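Local coordinates for SnoN,Epimerase SnoN (Streptomyces nogalater, PDB 5EP9), which is an iron- and alpha-ketoglutarate-dependent epimerase of nogalamycin biosynthesis, binding iron and 2-oxoglutarate in a fold of the cupin class, at residues A[36-48]-A[172-184]. Numbering follows the deposited sequence.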
loop_
_atom_site.group_PDB
_atom_site.type_symbol
_atom_site.label_atom_id
_atom_site.label_comp_id
_atom_site.label_asym_id
_atom_site.label_seq_id
_atom_site.Cartn_x
_atom_site.Cartn_y
_atom_site.Cartn_z
ATOM N N LEU A 36 -3.171 -19.105 -3.209
ATOM C CA LEU A 36 -2.721 -17.715 -3.125
ATOM C C LEU A 36 -2.886 -17.109 -1.733
ATOM O O LEU A 36 -1.992 -16.456 -1.187
ATOM C CB LEU A 36 -3.502 -16.916 -4.137
ATOM C CG LEU A 36 -2.984 -15.522 -4.300
ATOM C CD1 LEU A 36 -1.897 -15.476 -5.394
ATOM C CD2 LEU A 36 -4.147 -14.678 -4.698
ATOM N N ALA A 37 -4.066 -17.338 -1.157
ATOM C CA ALA A 37 -4.363 -16.880 0.199
ATOM C C ALA A 37 -3.390 -17.571 1.223
ATOM O O ALA A 37 -3.020 -16.983 2.211
ATOM C CB ALA A 37 -5.807 -17.159 0.565
ATOM N N ALA A 38 -3.144 -18.828 1.014
ATOM C CA ALA A 38 -2.308 -19.598 1.922
ATOM C C ALA A 38 -0.860 -19.048 1.898
ATOM O O ALA A 38 -0.241 -18.880 2.922
ATOM C CB ALA A 38 -2.336 -21.073 1.569
ATOM N N ARG A 39 -0.386 -18.719 0.714
ATOM C CA ARG A 39 0.866 -17.999 0.534
ATOM C C ARG A 39 0.876 -16.673 1.248
ATOM O O ARG A 39 1.809 -16.377 2.018
ATOM C CB ARG A 39 1.243 -17.792 -0.940
ATOM C CG ARG A 39 2.118 -18.905 -1.498
ATOM C CD ARG A 39 2.753 -18.535 -2.864
ATOM N NE ARG A 39 1.755 -18.777 -3.871
ATOM C CZ ARG A 39 1.444 -18.000 -4.937
ATOM N NH1 ARG A 39 2.037 -16.799 -5.238
ATOM N NH2 ARG A 39 0.453 -18.443 -5.716
ATOM N N TYR A 40 -0.171 -15.892 1.050
ATOM C CA TYR A 40 -0.319 -14.603 1.810
ATOM C C TYR A 40 -0.230 -14.796 3.369
ATOM O O TYR A 40 0.452 -14.087 4.080
ATOM C CB TYR A 40 -1.584 -13.875 1.442
ATOM C CG TYR A 40 -1.791 -12.608 2.219
ATOM C CD1 TYR A 40 -1.030 -11.493 1.941
ATOM C CD2 TYR A 40 -2.747 -12.499 3.206
ATOM C CE1 TYR A 40 -1.225 -10.304 2.651
ATOM C CE2 TYR A 40 -2.933 -11.300 3.958
ATOM C CZ TYR A 40 -2.186 -10.233 3.669
ATOM O OH TYR A 40 -2.292 -9.066 4.342
ATOM N N ARG A 41 -0.920 -15.782 3.880
ATOM C CA ARG A 41 -0.956 -16.026 5.311
ATOM C C ARG A 41 0.417 -16.483 5.852
ATOM O O ARG A 41 0.841 -16.014 6.895
ATOM C CB ARG A 41 -2.089 -16.991 5.659
ATOM C CG ARG A 41 -3.421 -16.185 5.595
ATOM C CD ARG A 41 -4.637 -16.884 6.181
ATOM N NE ARG A 41 -4.582 -18.314 5.881
ATOM C CZ ARG A 41 -5.091 -18.917 4.828
ATOM N NH1 ARG A 41 -5.802 -18.245 3.921
ATOM N NH2 ARG A 41 -4.946 -20.267 4.743
ATOM N N ARG A 42 1.062 -17.384 5.137
ATOM C CA ARG A 42 2.399 -17.941 5.493
ATOM C C ARG A 42 3.498 -16.895 5.365
ATOM O O ARG A 42 4.241 -16.661 6.263
ATOM C CB ARG A 42 2.714 -19.080 4.568
ATOM C CG ARG A 42 3.974 -19.881 4.927
ATOM C CD ARG A 42 4.082 -21.237 4.190
ATOM N NE ARG A 42 3.245 -21.301 2.951
ATOM C CZ ARG A 42 2.197 -22.134 2.713
ATOM N NH1 ARG A 42 1.830 -23.102 3.595
ATOM N NH2 ARG A 42 1.531 -22.045 1.542
ATOM N N ASP A 43 3.467 -16.152 4.315
ATOM C CA ASP A 43 4.557 -15.214 4.039
ATOM C C ASP A 43 4.372 -13.802 4.452
ATOM O O ASP A 43 5.348 -13.060 4.648
ATOM C CB ASP A 43 4.904 -15.196 2.528
ATOM C CG ASP A 43 5.463 -16.521 1.995
ATOM O OD1 ASP A 43 5.825 -17.383 2.771
ATOM O OD2 ASP A 43 5.575 -16.635 0.756
ATOM N N GLY A 44 3.126 -13.356 4.448
ATOM C CA GLY A 44 2.804 -11.963 4.791
ATOM C C GLY A 44 2.767 -11.040 3.600
ATOM O O GLY A 44 2.628 -9.833 3.762
ATOM N N TYR A 45 2.974 -11.615 2.420
ATOM C CA TYR A 45 2.824 -10.908 1.172
ATOM C C TYR A 45 2.490 -11.885 0.111
ATOM O O TYR A 45 2.755 -13.063 0.242
ATOM C CB TYR A 45 4.113 -10.130 0.790
ATOM C CG TYR A 45 5.182 -11.030 0.251
ATOM C CD1 TYR A 45 5.932 -11.800 1.103
ATOM C CD2 TYR A 45 5.346 -11.195 -1.123
ATOM C CE1 TYR A 45 6.905 -12.680 0.605
ATOM C CE2 TYR A 45 6.322 -12.032 -1.626
ATOM C CZ TYR A 45 7.071 -12.758 -0.769
ATOM O OH TYR A 45 7.955 -13.637 -1.258
ATOM N N VAL A 46 2.015 -11.370 -1.010
ATOM C CA VAL A 46 1.882 -12.201 -2.207
ATOM C C VAL A 46 1.983 -11.374 -3.459
ATOM O O VAL A 46 1.542 -10.171 -3.479
ATOM C CB VAL A 46 0.593 -13.036 -2.077
ATOM C CG1 VAL A 46 -0.660 -12.283 -2.490
ATOM C CG2 VAL A 46 0.710 -14.309 -2.810
ATOM N N HIS A 47 2.525 -11.978 -4.496
ATOM C CA HIS A 47 2.615 -11.390 -5.811
ATOM C C HIS A 47 1.452 -11.909 -6.643
ATOM O O HIS A 47 1.271 -13.106 -6.771
ATOM C CB HIS A 47 3.966 -11.788 -6.459
ATOM C CG HIS A 47 4.145 -11.377 -7.884
ATOM N ND1 HIS A 47 4.917 -12.080 -8.762
ATOM C CD2 HIS A 47 3.671 -10.329 -8.589
ATOM C CE1 HIS A 47 4.936 -11.487 -9.927
ATOM N NE2 HIS A 47 4.175 -10.426 -9.847
ATOM N N VAL A 48 0.759 -10.997 -7.312
ATOM C CA VAL A 48 -0.322 -11.363 -8.261
ATOM C C VAL A 48 -0.033 -10.756 -9.611
ATOM O O VAL A 48 -0.184 -9.556 -9.775
ATOM C CB VAL A 48 -1.758 -10.892 -7.817
ATOM C CG1 VAL A 48 -2.833 -11.399 -8.774
ATOM C CG2 VAL A 48 -2.084 -11.410 -6.436
ATOM N N CYS A 172 12.262 -2.200 -6.990
ATOM C CA CYS A 172 11.194 -3.063 -6.565
ATOM C C CYS A 172 11.335 -3.280 -5.084
ATOM O O CYS A 172 12.358 -2.939 -4.470
ATOM C CB CYS A 172 11.143 -4.405 -7.331
ATOM S SG CYS A 172 12.466 -5.548 -6.880
ATOM N N MET A 173 10.331 -3.932 -4.531
ATOM C CA MET A 173 10.276 -4.219 -3.072
ATOM C C MET A 173 10.930 -5.538 -2.684
ATOM O O MET A 173 10.989 -6.462 -3.482
ATOM C CB MET A 173 8.840 -4.148 -2.543
ATOM C CG MET A 173 8.270 -2.711 -2.701
ATOM S SD MET A 173 7.103 -2.216 -1.406
ATOM C CE MET A 173 5.798 -3.055 -2.167
ATOM N N THR A 174 11.309 -5.574 -1.414
ATOM C CA THR A 174 11.788 -6.767 -0.710
ATOM C C THR A 174 10.937 -6.953 0.527
ATOM O O THR A 174 10.628 -5.992 1.216
ATOM C CB THR A 174 13.249 -6.574 -0.335
ATOM O OG1 THR A 174 13.993 -6.460 -1.557
ATOM C CG2 THR A 174 13.828 -7.719 0.533
ATOM N N PHE A 175 10.573 -8.205 0.804
ATOM C CA PHE A 175 9.757 -8.552 1.919
ATOM C C PHE A 175 10.455 -9.582 2.782
ATOM O O PHE A 175 11.286 -10.371 2.277
ATOM C CB PHE A 175 8.429 -9.175 1.442
ATOM C CG PHE A 175 7.647 -8.300 0.508
ATOM C CD1 PHE A 175 6.755 -7.381 0.968
ATOM C CD2 PHE A 175 7.795 -8.445 -0.825
ATOM C CE1 PHE A 175 5.989 -6.565 0.068
ATOM C CE2 PHE A 175 7.084 -7.654 -1.724
ATOM C CZ PHE A 175 6.162 -6.708 -1.254
ATOM N N VAL A 176 10.174 -9.597 4.086
ATOM C CA VAL A 176 10.785 -10.666 4.982
ATOM C C VAL A 176 9.699 -11.639 5.318
ATOM O O VAL A 176 8.799 -11.316 6.101
ATOM C CB VAL A 176 11.306 -10.066 6.258
ATOM C CG1 VAL A 176 11.914 -11.147 7.116
ATOM C CG2 VAL A 176 12.360 -9.010 5.984
ATOM N N PRO A 177 9.703 -12.816 4.696
ATOM C CA PRO A 177 8.525 -13.655 4.812
ATOM C C PRO A 177 8.379 -14.121 6.228
ATOM O O PRO A 177 9.407 -14.445 6.888
ATOM C CB PRO A 177 8.766 -14.845 3.844
ATOM C CG PRO A 177 10.106 -14.636 3.305
ATOM C CD PRO A 177 10.539 -13.220 3.544
ATOM N N GLY A 178 7.132 -14.217 6.697
ATOM C CA GLY A 178 6.896 -14.634 8.098
ATOM C C GLY A 178 7.074 -13.531 9.124
ATOM O O GLY A 178 6.764 -13.731 10.291
ATOM N N SER A 179 7.595 -12.376 8.738
ATOM C CA SER A 179 7.914 -11.327 9.721
ATOM C C SER A 179 6.648 -10.708 10.341
ATOM O O SER A 179 6.652 -10.159 11.422
ATOM C CB SER A 179 8.752 -10.226 9.077
ATOM O OG SER A 179 8.048 -9.656 7.935
ATOM N N HIS A 180 5.547 -10.870 9.653
ATOM C CA HIS A 180 4.222 -10.457 10.157
ATOM C C HIS A 180 3.712 -11.257 11.332
ATOM O O HIS A 180 2.766 -10.861 11.965
ATOM C CB HIS A 180 3.132 -10.460 9.043
ATOM C CG HIS A 180 2.794 -11.809 8.496
ATOM N ND1 HIS A 180 3.743 -12.717 8.061
ATOM C CD2 HIS A 180 1.601 -12.415 8.357
ATOM C CE1 HIS A 180 3.135 -13.833 7.688
ATOM N NE2 HIS A 180 1.830 -13.659 7.839
ATOM N N LEU A 181 4.315 -12.431 11.563
ATOM C CA LEU A 181 3.949 -13.302 12.684
ATOM C C LEU A 181 4.815 -13.129 13.896
ATOM O O LEU A 181 4.638 -13.813 14.857
ATOM C CB LEU A 181 4.059 -14.770 12.241
ATOM C CG LEU A 181 3.292 -15.073 10.967
ATOM C CD1 LEU A 181 3.638 -16.513 10.554
ATOM C CD2 LEU A 181 1.776 -14.913 11.230
ATOM N N LEU A 182 5.762 -12.221 13.838
ATOM C CA LEU A 182 6.678 -11.969 14.926
ATOM C C LEU A 182 5.942 -11.113 15.958
ATOM O O LEU A 182 5.022 -10.402 15.606
ATOM C CB LEU A 182 7.894 -11.240 14.452
ATOM C CG LEU A 182 8.808 -12.008 13.493
ATOM C CD1 LEU A 182 9.850 -11.089 12.929
ATOM C CD2 LEU A 182 9.521 -13.226 14.141
ATOM N N PRO A 183 6.352 -11.192 17.267
ATOM C CA PRO A 183 5.838 -10.283 18.260
ATOM C C PRO A 183 6.264 -8.861 17.996
ATOM O O PRO A 183 7.134 -8.614 17.203
ATOM C CB PRO A 183 6.494 -10.764 19.585
ATOM C CG PRO A 183 7.646 -11.607 19.220
ATOM C CD PRO A 183 7.507 -11.966 17.756
ATOM N N ASP A 184 5.639 -7.919 18.686
ATOM C CA ASP A 184 6.012 -6.484 18.581
ATOM C C ASP A 184 7.434 -6.183 18.947
ATOM O O ASP A 184 7.963 -6.761 19.867
ATOM C CB ASP A 184 5.169 -5.590 19.480
ATOM C CG ASP A 184 3.717 -5.531 19.053
ATOM O OD1 ASP A 184 3.373 -6.017 17.958
ATOM O OD2 ASP A 184 2.934 -4.962 19.842
#
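His180 meets the C-terminal end of helix 30-43 where the cupin-type fold of this PhyH-family protein brings the type II turn Val176-Ser179 alongside it; both segments belong to the first SnoN part (14-202) of the fused construct. From CA the bond to CB points toward 36-48, and a chi1 of 66° sets CG between the backbone N and the carbonyl carbon. The imidazole as a whole then lies over Gly44 CA, 3.4 Å from the His180 ring centroid in a CH-pi contact. ND1 is buried with no partner in the model. His180 CE1 passes 3.3 Å from Gly44 N, and His180 NE2 donates to Arg41 O at 2.7 Å (N-H...O 144°), from above the carbonyl plane but with the oxygen almost in the ring plane. Histidine thus offers a flat face and an edge N-H to a last-turn carbonyl. Glycine suits position 44 because its phi is positive and a CB would strike ND1. With an alanine here instead of the histidine, Arg41 O would probably lose its imidazole donor and a gap would open over Gly44. Gly178 N bonds to Asp43 O (3.0 Å), an oxygen also approached by Pro177 CA at 3.2 Å. Proline's phi fits the turn's second position; at the third, with positive phi, a CB on Gly178 would jam against the preceding carbonyl O. Farther along, Tyr45 and Phe175 form an offset stack, centroids 4.5 Å apart and planes at 4°. The Phe175 side chain comes within about 4 Å of that of His225, an iron(III) ligand in the construct's second part. Each CB lies over the other's ring face, with Phe175 CB 3.6 Å from Tyr45 CD1.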